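Local coordinates for CELL WALL surface anchor family protein (Streptococcus pneumoniae, PDB 3ZGH) that binds keratin 10 through this basic domain of a pneumococcal serine-rich repeat surface protein, the domain having an MSCRAMM-type fold, at residues A[82-88]-A[141-147]; A[58-64]-A[170-176]. All coordinates share one frame; numbering follows the deposited sequence.

Contact 1 (A[82-88]-A[141-147]); sequences PGYSIYN and GAQMNGF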
ATOM      1  N   PRO A  82     -20.526  -2.344   9.735  1.00 40.73           N
ATOM      2  CA  PRO A  82     -19.361  -3.033  10.309  1.00 38.24           C
ATOM      3  C   PRO A  82     -18.804  -4.114   9.392  1.00 35.98           C
ATOM      4  O   PRO A  82     -17.599  -4.351   9.440  1.00 36.79           O
ATOM      5  CB  PRO A  82     -19.914  -3.700  11.577  1.00 43.37           C
ATOM      6  CG  PRO A  82     -21.191  -2.991  11.898  1.00 47.91           C
ATOM      7  CD  PRO A  82     -21.719  -2.414  10.598  1.00 46.71           C
ATOM      8  N   GLY A  83     -19.660  -4.797   8.621  1.00 35.00           N
ATOM      9  CA  GLY A  83     -19.202  -5.867   7.749  1.00 35.25           C
ATOM     10  C   GLY A  83     -18.809  -5.460   6.332  1.00 36.22           C
ATOM     11  O   GLY A  83     -18.437  -6.336   5.538  1.00 37.70           O
ATOM     12  N   TYR A  84     -18.905  -4.161   5.994  1.00 33.82           N
ATOM     13  CA  TYR A  84     -18.328  -3.642   4.751  1.00 32.92           C
ATOM     14  C   TYR A  84     -16.867  -4.017   4.767  1.00 34.61           C
ATOM     15  O   TYR A  84     -16.274  -4.054   5.833  1.00 35.22           O
ATOM     16  CB  TYR A  84     -18.422  -2.110   4.735  1.00 33.62           C
ATOM     17  CG  TYR A  84     -17.827  -1.397   3.543  1.00 33.03           C
ATOM     18  CD1 TYR A  84     -18.357  -1.560   2.269  1.00 35.89           C
ATOM     19  CD2 TYR A  84     -16.783  -0.506   3.704  1.00 33.08           C
ATOM     20  CE1 TYR A  84     -17.834  -0.859   1.176  1.00 36.56           C
ATOM     21  CE2 TYR A  84     -16.244   0.195   2.621  1.00 32.81           C
ATOM     22  CZ  TYR A  84     -16.788   0.019   1.365  1.00 34.71           C
ATOM     23  OH  TYR A  84     -16.288   0.719   0.289  1.00 34.78           O
ATOM     24  N   SER A  85     -16.262  -4.276   3.615  1.00 33.92           N
ATOM     25  CA  SER A  85     -14.859  -4.660   3.604  1.00 34.35           C
ATOM     26  C   SER A  85     -14.136  -4.229   2.339  1.00 30.64           C
ATOM     27  O   SER A  85     -14.725  -4.287   1.240  1.00 31.53           O
ATOM     28  CB  SER A  85     -14.736  -6.188   3.749  1.00 41.05           C
ATOM     29  OG  SER A  85     -13.386  -6.520   4.052  1.00 43.52           O
ATOM     30  N   ILE A  86     -12.870  -3.838   2.485  1.00 26.53           N
ATOM     31  CA  ILE A  86     -12.055  -3.430   1.327  1.00 29.46           C
ATOM     32  C   ILE A  86     -10.738  -4.213   1.200  1.00 29.60           C
ATOM     33  O   ILE A  86     -10.189  -4.658   2.202  1.00 29.19           O
ATOM     34  CB  ILE A  86     -11.705  -1.925   1.373  1.00 28.89           C
ATOM     35  CG1 ILE A  86     -10.987  -1.577   2.671  1.00 29.19           C
ATOM     36  CG2 ILE A  86     -12.970  -1.062   1.222  1.00 30.16           C
ATOM     37  CD1 ILE A  86     -10.316  -0.203   2.635  1.00 28.61           C
ATOM     38  N   TYR A  87     -10.264  -4.382  -0.039  1.00 30.32           N
ATOM     39  CA  TYR A  87      -8.909  -4.892  -0.328  1.00 29.98           C
ATOM     40  C   TYR A  87      -7.951  -3.718  -0.533  1.00 30.47           C
ATOM     41  O   TYR A  87      -8.391  -2.637  -0.937  1.00 31.47           O
ATOM     42  CB  TYR A  87      -8.914  -5.691  -1.621  1.00 29.37           C
ATOM     43  CG  TYR A  87      -9.696  -6.987  -1.601  1.00 33.01           C
ATOM     44  CD1 TYR A  87      -9.467  -7.951  -0.626  1.00 34.08           C
ATOM     45  CD2 TYR A  87     -10.628  -7.267  -2.594  1.00 34.56           C
ATOM     46  CE1 TYR A  87     -10.147  -9.155  -0.641  1.00 36.30           C
ATOM     47  CE2 TYR A  87     -11.316  -8.452  -2.613  1.00 38.08           C
ATOM     48  CZ  TYR A  87     -11.080  -9.393  -1.632  1.00 39.28           C
ATOM     49  OH  TYR A  87     -11.769 -10.583  -1.659  1.00 43.87           O
ATOM     50  N   ASN A  88      -6.644  -3.914  -0.286  1.00 29.37           N
ATOM     51  CA  ASN A  88      -5.633  -2.904  -0.643  1.00 26.74           C
ATOM     52  C   ASN A  88      -4.784  -3.355  -1.854  1.00 29.00           C
ATOM     53  O   ASN A  88      -3.773  -2.736  -2.178  1.00 30.05           O
ATOM     54  CB  ASN A  88      -4.708  -2.600   0.540  1.00 27.09           C
ATOM     55  CG  ASN A  88      -3.786  -3.775   0.896  1.00 29.17           C
ATOM     56  OD1 ASN A  88      -4.046  -4.935   0.502  1.00 30.79           O
ATOM     57  ND2 ASN A  88      -2.742  -3.489   1.692  1.00 27.02           N
ATOM     58  N   GLY A 141      -4.841 -11.660  -0.976  1.00 66.17           N
ATOM     59  CA  GLY A 141      -4.851 -10.270  -0.524  1.00 62.20           C
ATOM     60  C   GLY A 141      -5.723 -10.132   0.712  1.00 55.50           C
ATOM     61  O   GLY A 141      -6.803 -10.735   0.810  1.00 50.68           O
ATOM     62  N   ALA A 142      -5.230  -9.356   1.664  1.00 49.70           N
ATOM     63  CA  ALA A 142      -5.916  -9.192   2.939  1.00 44.16           C
ATOM     64  C   ALA A 142      -7.029  -8.155   2.808  1.00 37.45           C
ATOM     65  O   ALA A 142      -7.076  -7.399   1.820  1.00 33.94           O
ATOM     66  CB  ALA A 142      -4.903  -8.755   4.011  1.00 42.24           C
ATOM     67  N   GLN A 143      -7.884  -8.068   3.817  1.00 33.97           N
ATOM     68  CA  GLN A 143      -8.944  -7.057   3.772  1.00 31.87           C
ATOM     69  C   GLN A 143      -9.181  -6.400   5.133  1.00 31.69           C
ATOM     70  O   GLN A 143      -8.834  -6.963   6.164  1.00 32.90           O
ATOM     71  CB  GLN A 143     -10.250  -7.683   3.242  1.00 32.15           C
ATOM     72  CG  GLN A 143     -10.789  -8.848   4.050  1.00 31.84           C
ATOM     73  CD  GLN A 143     -11.965  -9.541   3.334  1.00 36.31           C
ATOM     74  OE1 GLN A 143     -13.106  -9.105   3.437  1.00 36.50           O
ATOM     75  NE2 GLN A 143     -11.669 -10.594   2.587  1.00 40.69           N
ATOM     76  N   MET A 144      -9.794  -5.226   5.128  1.00 29.17           N
ATOM     77  CA  MET A 144     -10.153  -4.569   6.372  1.00 29.35           C
ATOM     78  C   MET A 144     -11.648  -4.354   6.449  1.00 29.63           C
ATOM     79  O   MET A 144     -12.245  -3.700   5.573  1.00 29.07           O
ATOM     80  CB  MET A 144      -9.449  -3.221   6.495  1.00 30.45           C
ATOM     81  CG  MET A 144      -9.926  -2.436   7.720  1.00 32.38           C
ATOM     82  SD  MET A 144      -8.839  -1.073   8.177  1.00 35.37           S
ATOM     83  CE  MET A 144      -9.046   0.047   6.793  1.00 28.40           C
ATOM     84  N   ASN A 145     -12.258  -4.920   7.487  1.00 29.38           N
ATOM     85  CA  ASN A 145     -13.686  -4.748   7.721  1.00 31.32           C
ATOM     86  C   ASN A 145     -13.997  -3.321   8.224  1.00 30.47           C
ATOM     87  O   ASN A 145     -13.155  -2.666   8.835  1.00 29.97           O
ATOM     88  CB  ASN A 145     -14.200  -5.758   8.752  1.00 30.44           C
ATOM     89  CG  ASN A 145     -14.207  -7.207   8.230  1.00 40.32           C
ATOM     90  OD1 ASN A 145     -14.010  -7.481   7.041  1.00 44.64           O
ATOM     91  ND2 ASN A 145     -14.464  -8.133   9.126  1.00 40.24           N
ATOM     92  N   GLY A 146     -15.241  -2.904   8.023  1.00 32.32           N
ATOM     93  CA  GLY A 146     -15.756  -1.630   8.506  1.00 33.48           C
ATOM     94  C   GLY A 146     -15.565  -1.429  10.004  1.00 34.82           C
ATOM     95  O   GLY A 146     -15.222  -0.329  10.404  1.00 34.97           O
ATOM     96  N   PHE A 147     -15.781  -2.438  10.852  1.00 35.82           N
ATOM     97  CA  PHE A 147     -15.625  -2.168  12.296  1.00 36.70           C
ATOM     98  C   PHE A 147     -14.180  -1.771  12.657  1.00 35.85           C
ATOM     99  O   PHE A 147     -13.963  -1.042  13.636  1.00 38.29           O
ATOM    100  CB  PHE A 147     -16.130  -3.317  13.198  1.00 38.69           C
ATOM    101  CG  PHE A 147     -15.466  -4.617  12.937  1.00 39.08           C
ATOM    102  CD1 PHE A 147     -14.212  -4.891  13.467  1.00 40.59           C
ATOM    103  CD2 PHE A 147     -16.083  -5.569  12.147  1.00 40.05           C
ATOM    104  CE1 PHE A 147     -13.580  -6.099  13.199  1.00 41.86           C
ATOM    105  CE2 PHE A 147     -15.476  -6.776  11.879  1.00 41.84           C
ATOM    106  CZ  PHE A 147     -14.214  -7.049  12.398  1.00 42.42           C
TER
HETATM  107  O   HOH W   1      -2.816  -7.327   0.870  1.00 29.79           O
HETATM  108  O   HOH W   2      -6.043  -6.997  -0.637  1.00 33.70           O
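The hydroxyl of S85 donates a short hydrogen bond, OG to OE1 of Q143 at 2.7 Å, meeting the amide oxygen 21° out of its plane. Both side chains lie on the same face of a small sheet, and Q143 lies two residues before N145, the partner of S85. With its OG anti to the backbone N (chi1 -166°), S85 reaches across, while the chain of Q143 runs extended beyond CG, so a small hydroxyl and a long amide bridge the offset. N145 itself faces S85 in a non-hydrogen-bonded pair, its OD1 3.2 Å from S85 OG.

Beneath these side chains the backbones pair antiparallel. I86 and M144 form the hydrogen-bonded pair: M144 N gives its hydrogen to I86 O at 3.0 Å, in the carbonyl plane, and I86 N returns a longer bond to M144 O at 3.2 Å. The ladder then runs into a helix start, where G146 N bonds to Y84 O at 2.7 Å and F147 N to P82 O at 3.0 Å. A CB at G146 would lie close to P82 O, so a residue without one fits this close passage. At the far end, two waters join N88 OD1 to the backbone N and O of A142, while N88 ND2 bonds S157.

Packing completes both faces. The ring of Y87 lies alongside Q143, ring and amide planes 72° apart, and takes A142 O at its edge, CD1 to O 3.5 Å. On the other face the apolar I86 and M144 turn inward, toward V64 and L155 respectively. Backbone bonds also join S85 to T179 and Y87 to A177. Strand 85-87 is the central strand of a small three-stranded antiparallel sheet, between 143-145 and 177-178.

Contact 2 (A[58-64]-A[170-176]); sequences LTFTYTV and FTFTPYA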
ATOM      1  N   LEU A  58      15.407  -2.093  -0.416  1.00 23.58           N
ATOM      2  CA  LEU A  58      14.324  -1.160  -0.206  1.00 24.04           C
ATOM      3  C   LEU A  58      13.296  -1.855   0.674  1.00 24.99           C
ATOM      4  O   LEU A  58      12.985  -3.038   0.432  1.00 27.46           O
ATOM      5  CB  LEU A  58      13.644  -0.799  -1.519  1.00 26.83           C
ATOM      6  CG  LEU A  58      14.418  -0.010  -2.575  1.00 29.91           C
ATOM      7  CD1 LEU A  58      13.536   0.262  -3.823  1.00 25.07           C
ATOM      8  CD2 LEU A  58      14.964   1.311  -1.973  1.00 28.61           C
ATOM      9  N   THR A  59      12.799  -1.145   1.684  1.00 23.87           N
ATOM     10  CA  THR A  59      11.667  -1.619   2.489  1.00 24.56           C
ATOM     11  C   THR A  59      10.467  -0.738   2.180  1.00 23.45           C
ATOM     12  O   THR A  59      10.538   0.499   2.289  1.00 24.64           O
ATOM     13  CB  THR A  59      11.989  -1.538   3.974  1.00 24.78           C
ATOM     14  OG1 THR A  59      13.159  -2.331   4.224  1.00 25.98           O
ATOM     15  CG2 THR A  59      10.806  -2.046   4.868  1.00 28.89           C
ATOM     16  N   PHE A  60       9.379  -1.381   1.783  1.00 23.33           N
ATOM     17  CA  PHE A  60       8.133  -0.708   1.441  1.00 22.10           C
ATOM     18  C   PHE A  60       7.098  -0.981   2.536  1.00 23.81           C
ATOM     19  O   PHE A  60       6.929  -2.147   2.959  1.00 25.45           O
ATOM     20  CB  PHE A  60       7.587  -1.281   0.122  1.00 21.64           C
ATOM     21  CG  PHE A  60       8.351  -0.888  -1.111  1.00 24.45           C
ATOM     22  CD1 PHE A  60       7.898   0.139  -1.918  1.00 26.34           C
ATOM     23  CD2 PHE A  60       9.502  -1.574  -1.496  1.00 24.78           C
ATOM     24  CE1 PHE A  60       8.603   0.505  -3.089  1.00 26.37           C
ATOM     25  CE2 PHE A  60      10.166  -1.257  -2.672  1.00 26.00           C
ATOM     26  CZ  PHE A  60       9.732  -0.196  -3.454  1.00 26.58           C
ATOM     27  N   THR A  61       6.380   0.060   2.972  1.00 24.42           N
ATOM     28  CA  THR A  61       5.260  -0.094   3.908  1.00 23.14           C
ATOM     29  C   THR A  61       4.088   0.715   3.335  1.00 24.02           C
ATOM     30  O   THR A  61       4.160   1.947   3.203  1.00 26.20           O
ATOM     31  CB  THR A  61       5.597   0.404   5.334  1.00 24.17           C
ATOM     32  OG1 THR A  61       6.778  -0.248   5.809  1.00 26.83           O
ATOM     33  CG2 THR A  61       4.442   0.087   6.332  1.00 28.73           C
ATOM     34  N   TYR A  62       3.026   0.000   2.987  1.00 24.56           N
ATOM     35  CA  TYR A  62       1.890   0.537   2.267  1.00 23.31           C
ATOM     36  C   TYR A  62       0.619   0.393   3.085  1.00 21.65           C
ATOM     37  O   TYR A  62       0.248  -0.722   3.431  1.00 25.30           O
ATOM     38  CB  TYR A  62       1.771  -0.275   0.977  1.00 23.81           C
ATOM     39  CG  TYR A  62       0.471  -0.149   0.219  1.00 25.28           C
ATOM     40  CD1 TYR A  62      -0.028   1.083  -0.156  1.00 26.52           C
ATOM     41  CD2 TYR A  62      -0.226  -1.293  -0.182  1.00 27.62           C
ATOM     42  CE1 TYR A  62      -1.216   1.179  -0.884  1.00 29.49           C
ATOM     43  CE2 TYR A  62      -1.380  -1.208  -0.891  1.00 28.29           C
ATOM     44  CZ  TYR A  62      -1.872   0.018  -1.238  1.00 29.75           C
ATOM     45  OH  TYR A  62      -3.027   0.043  -1.964  1.00 32.36           O
ATOM     46  N   THR A  63      -0.058   1.498   3.363  1.00 22.35           N
ATOM     47  CA  THR A  63      -1.225   1.505   4.242  1.00 23.45           C
ATOM     48  C   THR A  63      -2.385   2.167   3.517  1.00 23.96           C
ATOM     49  O   THR A  63      -2.206   3.230   2.927  1.00 27.36           O
ATOM     50  CB  THR A  63      -0.964   2.294   5.543  1.00 24.08           C
ATOM     51  OG1 THR A  63       0.083   1.678   6.271  1.00 26.51           O
ATOM     52  CG2 THR A  63      -2.216   2.344   6.451  1.00 22.48           C
ATOM     53  N   VAL A  64      -3.553   1.538   3.554  1.00 22.84           N
ATOM     54  CA  VAL A  64      -4.779   2.160   3.075  1.00 22.23           C
ATOM     55  C   VAL A  64      -5.660   2.410   4.292  1.00 22.15           C
ATOM     56  O   VAL A  64      -5.786   1.541   5.148  1.00 23.61           O
ATOM     57  CB  VAL A  64      -5.479   1.239   2.062  1.00 24.25           C
ATOM     58  CG1 VAL A  64      -6.943   1.684   1.802  1.00 27.69           C
ATOM     59  CG2 VAL A  64      -4.681   1.215   0.767  1.00 25.89           C
ATOM     60  N   PHE A 170      11.499   2.685  -9.311  1.00 32.47           N
ATOM     61  CA  PHE A 170      10.323   1.837  -9.202  1.00 30.71           C
ATOM     62  C   PHE A 170       9.104   2.714  -9.485  1.00 30.09           C
ATOM     63  O   PHE A 170       9.194   3.956  -9.464  1.00 29.72           O
ATOM     64  CB  PHE A 170      10.237   1.196  -7.795  1.00 27.82           C
ATOM     65  CG  PHE A 170       9.982   2.184  -6.693  1.00 29.24           C
ATOM     66  CD1 PHE A 170       8.680   2.579  -6.374  1.00 30.09           C
ATOM     67  CD2 PHE A 170      11.042   2.733  -5.977  1.00 30.32           C
ATOM     68  CE1 PHE A 170       8.461   3.525  -5.374  1.00 30.48           C
ATOM     69  CE2 PHE A 170      10.828   3.682  -4.980  1.00 31.89           C
ATOM     70  CZ  PHE A 170       9.546   4.077  -4.679  1.00 31.66           C
ATOM     71  N   THR A 171       7.977   2.086  -9.770  1.00 30.44           N
ATOM     72  CA  THR A 171       6.715   2.806  -9.710  1.00 32.46           C
ATOM     73  C   THR A 171       5.754   1.950  -8.889  1.00 33.25           C
ATOM     74  O   THR A 171       5.782   0.727  -8.978  1.00 37.40           O
ATOM     75  CB  THR A 171       6.085   3.066 -11.093  1.00 35.88           C
ATOM     76  OG1 THR A 171       5.510   1.860 -11.567  1.00 40.71           O
ATOM     77  CG2 THR A 171       7.102   3.594 -12.097  1.00 34.06           C
ATOM     78  N   PHE A 172       4.911   2.595  -8.092  1.00 30.22           N
ATOM     79  CA  PHE A 172       3.923   1.891  -7.297  1.00 29.90           C
ATOM     80  C   PHE A 172       2.544   2.514  -7.575  1.00 30.36           C
ATOM     81  O   PHE A 172       2.403   3.744  -7.582  1.00 29.77           O
ATOM     82  CB  PHE A 172       4.276   1.977  -5.809  1.00 28.50           C
ATOM     83  CG  PHE A 172       3.237   1.373  -4.915  1.00 27.20           C
ATOM     84  CD1 PHE A 172       3.212   0.001  -4.696  1.00 26.67           C
ATOM     85  CD2 PHE A 172       2.259   2.168  -4.329  1.00 26.54           C
ATOM     86  CE1 PHE A 172       2.252  -0.567  -3.912  1.00 26.74           C
ATOM     87  CE2 PHE A 172       1.295   1.594  -3.523  1.00 27.33           C
ATOM     88  CZ  PHE A 172       1.286   0.222  -3.320  1.00 27.11           C
ATOM     89  N   THR A 173       1.546   1.657  -7.805  1.00 30.25           N
ATOM     90  CA  THR A 173       0.184   2.094  -8.089  1.00 31.96           C
ATOM     91  C   THR A 173      -0.749   1.634  -6.962  1.00 30.55           C
ATOM     92  O   THR A 173      -0.977   0.434  -6.766  1.00 29.19           O
ATOM     93  CB  THR A 173      -0.314   1.525  -9.431  1.00 36.38           C
ATOM     94  OG1 THR A 173       0.597   1.900 -10.468  1.00 35.78           O
ATOM     95  CG2 THR A 173      -1.724   2.059  -9.771  1.00 40.10           C
ATOM     96  N   PRO A 174      -1.271   2.582  -6.188  1.00 32.57           N
ATOM     97  CA  PRO A 174      -2.156   2.203  -5.077  1.00 30.26           C
ATOM     98  C   PRO A 174      -3.485   1.662  -5.559  1.00 28.68           C
ATOM     99  O   PRO A 174      -3.917   1.953  -6.671  1.00 30.55           O
ATOM    100  CB  PRO A 174      -2.353   3.520  -4.314  1.00 33.43           C
ATOM    101  CG  PRO A 174      -2.163   4.568  -5.350  1.00 38.09           C
ATOM    102  CD  PRO A 174      -1.067   4.038  -6.265  1.00 36.73           C
ATOM    103  N   TYR A 175      -4.135   0.895  -4.701  1.00 26.32           N
ATOM    104  CA  TYR A 175      -5.368   0.244  -5.051  1.00 28.05           C
ATOM    105  C   TYR A 175      -6.203   0.070  -3.785  1.00 27.93           C
ATOM    106  O   TYR A 175      -5.689  -0.283  -2.732  1.00 28.24           O
ATOM    107  CB  TYR A 175      -5.072  -1.113  -5.683  1.00 31.21           C
ATOM    108  CG  TYR A 175      -6.320  -1.905  -6.049  1.00 37.38           C
ATOM    109  CD1 TYR A 175      -6.867  -1.850  -7.321  1.00 41.28           C
ATOM    110  CD2 TYR A 175      -6.947  -2.698  -5.106  1.00 39.55           C
ATOM    111  CE1 TYR A 175      -8.038  -2.594  -7.639  1.00 46.42           C
ATOM    112  CE2 TYR A 175      -8.087  -3.429  -5.406  1.00 44.49           C
ATOM    113  CZ  TYR A 175      -8.631  -3.377  -6.663  1.00 48.20           C
ATOM    114  OH  TYR A 175      -9.770  -4.136  -6.911  1.00 52.92           O
ATOM    115  N   ALA A 176      -7.497   0.314  -3.899  1.00 28.27           N
ATOM    116  CA  ALA A 176      -8.425  -0.027  -2.841  1.00 27.88           C
ATOM    117  C   ALA A 176      -9.744  -0.281  -3.524  1.00 30.60           C
ATOM    118  O   ALA A 176     -10.109   0.430  -4.453  1.00 32.39           O
ATOM    119  CB  ALA A 176      -8.538   1.108  -1.851  1.00 25.43           C
TER
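F172 points the edge of its ring into the face of Y62, a T-shaped pair with planes 68° apart and centroids separated by 4.7 Å. The leading atom is F172 CZ, which stands over the centre of the tyrosine ring and comes within 3.5 Å of Y62 CD1. The side chains cross at about a right angle, bringing the tip of F172 over the tyrosine ring.

Further along, the roles are exchanged between the segments. F60 and F170 approach from opposite directions, and here F60 supplies the edge and F170 the face, the planes 81° apart. F60 CE1 sits offset toward the rim of that face, 3.8 Å from F170 CE1. Leucine suits the neighbouring position: its branched end reaches the same ring at an oblique approach, L58 CD1 lying 4.1 Å from F170 CD2.

The hydroxyl of Y62 carries the contact on to the backbone of 170-176. Its OH accepts a nearly straight hydrogen bond from Y175 N at 3.1 Å, with an angle of 167° at the hydrogen, and is also hydrogen-bonded to N88 O, its strongest polar partner. Beyond it, the small V64 and A176 close the gap as the backbones draw together, CG1 to CB 4.0 Å.

The two strands run nearly in the same direction, with the axes of the two short segments 11.6 Å apart at closest, as layers meeting through side chains. Strand 57-65 lies between strands 43-53 and 154-162, and W159 of the latter stacks on F60 and touches F172; strand 170-172 belongs to the facing sheet, between 97-99 and 193-195.

In the fold
The centres of the two contacts lie 18 Å apart, and in sequence both segments of contact 1 fall between those of contact 2. They meet mainly at the end of 82-88. There N88 O lies 2.9 Å from Y62 OH, a probable hydrogen bond that ties the small sheet of contact 1 to the buried tyrosine of contact 2. Packing widens the junction: N88 CB lies 3.8 Å from V64 CG2, and M144 CE 3.9 Å from V64 O. Contact 2 sits about 4 Å from the centre of the chain, contact 1 about 14 Å out, both measured from their own centres, so the path leads from the aromatic core to a partly buried flank.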